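Local coordinates for glycoside hydrolase family protein (Novosphingobium sp. PP1Y, PDB 6Q2F) that hydrolyses terminal alpha-L-rhamnose residues from glycosides, as an alpha-L-rhamnosidase, and carries a sodium ion bound among acidic side chains, at the sodium ion site. Residues are numbered along the deposited sequence; one frame, centred on the assembly and turned at random.

The sodium ion site. Residues 58, 503-504, 583, 586, 608, 644. With NA (sodium ion), chain B.
Four carboxylates and a serine hydroxyl hold the sodium ion in what is likely to be the active-site region of this rhamnosidase; Asp503 and Glu583 lie just past strands 497-502 and 579-582. Coordination approaches a square pyramid. Glu583 OE1 forms the apex at 2.4 Å from NA; Asp503 lies across the base from Glu586, and Ser504 from Glu644. The tight part is made by the three glutamates and Ser504. All three glutamate chains run extended beyond CG and each binds tip-first through one oxygen. Glu586 reaches in with CG anti to its backbone N (chi1 -177°), placing OE2 2.4 Å from NA. Glu644 comes from strand 642-649, its OE1 2.6 Å from NA. Its CG sits 3.7 Å above one face of the Trp58 ring, near an edge of it, which may steady the side chain. The Ser504 hydroxyl reaches the ion as closely, OG 2.6 Å from NA. Set against these, the looser bond is that of Asp503, whose OD1 stays 3.0 Å from NA. This oxygen also accepts a bent hydrogen bond from Ser504 N (140° at H), tying two adjacent ligands together. An alanine at Asp503 would remove both the metal bond and this acceptor, and would probably leave the ion less firmly held and Ser504 less well fixed. Opposite Glu583 no protein atom binds the metal in the model, though a water or weak ligand could have gone unseen. Four acidic groups around a monovalent ion may leave surplus negative charge and favour protonation of one of them. Ser504 N approaches Asp503 OD1 from above the carboxylate plane, 36° out of it.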
loop_
_atom_site.group_PDB
_atom_site.type_symbol
_atom_site.label_atom_id
_atom_site.label_comp_id
_atom_site.label_asym_id
_atom_site.label_seq_id
_atom_site.Cartn_x
_atom_site.Cartn_y
_atom_site.Cartn_z
ATOM N N TRP A 58 12.387 10.008 -2.725
ATOM C CA TRP A 58 13.195 9.102 -1.945
ATOM C C TRP A 58 14.637 9.192 -2.441
ATOM O O TRP A 58 14.900 9.412 -3.630
ATOM C CB TRP A 58 12.659 7.670 -2.048
ATOM C CG TRP A 58 11.505 7.441 -1.108
ATOM C CD1 TRP A 58 10.871 8.387 -0.354
ATOM C CD2 TRP A 58 10.884 6.190 -0.786
ATOM N NE1 TRP A 58 9.885 7.805 0.403
ATOM C CE2 TRP A 58 9.878 6.459 0.163
ATOM C CE3 TRP A 58 11.097 4.868 -1.188
ATOM C CZ2 TRP A 58 9.061 5.461 0.691
ATOM C CZ3 TRP A 58 10.288 3.873 -0.660
ATOM C CH2 TRP A 58 9.291 4.173 0.276
ATOM N N ASP A 503 7.808 3.099 6.659
ATOM C CA ASP A 503 7.611 2.385 5.408
ATOM C C ASP A 503 6.525 1.324 5.595
ATOM O O ASP A 503 6.122 1.003 6.719
ATOM C CB ASP A 503 8.929 1.740 4.992
ATOM C CG ASP A 503 9.045 1.529 3.496
ATOM O OD1 ASP A 503 8.028 1.711 2.780
ATOM O OD2 ASP A 503 10.151 1.170 3.051
ATOM N N SER A 504 6.045 0.778 4.476
ATOM C CA SER A 504 5.006 -0.249 4.549
ATOM C C SER A 504 5.538 -1.463 5.308
ATOM O O SER A 504 6.721 -1.800 5.224
ATOM C CB SER A 504 4.549 -0.638 3.141
ATOM O OG SER A 504 5.664 -1.009 2.369
ATOM N N GLU A 583 3.020 5.002 5.876
ATOM C CA GLU A 583 2.426 3.992 5.023
ATOM C C GLU A 583 1.805 2.928 5.911
ATOM O O GLU A 583 1.951 2.947 7.131
ATOM C CB GLU A 583 3.469 3.378 4.083
ATOM C CG GLU A 583 4.040 4.322 3.080
ATOM C CD GLU A 583 4.877 3.611 1.999
ATOM O OE1 GLU A 583 5.101 2.384 2.102
ATOM O OE2 GLU A 583 5.301 4.296 1.052
ATOM N N GLU A 586 -0.182 -1.666 2.223
ATOM C CA GLU A 586 0.183 -1.459 0.816
ATOM C C GLU A 586 -0.232 -2.611 -0.087
ATOM O O GLU A 586 -0.939 -2.392 -1.080
ATOM C CB GLU A 586 1.692 -1.200 0.642
ATOM C CG GLU A 586 2.072 -0.917 -0.830
ATOM C CD GLU A 586 3.551 -0.641 -1.038
ATOM O OE1 GLU A 586 4.139 -1.330 -1.887
ATOM O OE2 GLU A 586 4.112 0.253 -0.375
ATOM N N ALA A 608 1.299 4.028 -2.095
ATOM C CA ALA A 608 2.270 3.764 -3.150
ATOM C C ALA A 608 1.538 3.548 -4.474
ATOM O O ALA A 608 0.363 3.163 -4.503
ATOM C CB ALA A 608 3.149 2.528 -2.837
ATOM N N GLU A 644 4.411 6.973 -2.332
ATOM C CA GLU A 644 5.597 6.404 -2.950
ATOM C C GLU A 644 5.301 6.182 -4.432
ATOM O O GLU A 644 4.585 5.246 -4.798
ATOM C CB GLU A 644 5.966 5.123 -2.194
ATOM C CG GLU A 644 7.053 4.286 -2.765
ATOM C CD GLU A 644 7.142 2.969 -2.011
ATOM O OE1 GLU A 644 6.632 2.927 -0.869
ATOM O OE2 GLU A 644 7.658 1.990 -2.577
HETATM NA NA NA B . 6.219 0.837 0.582
#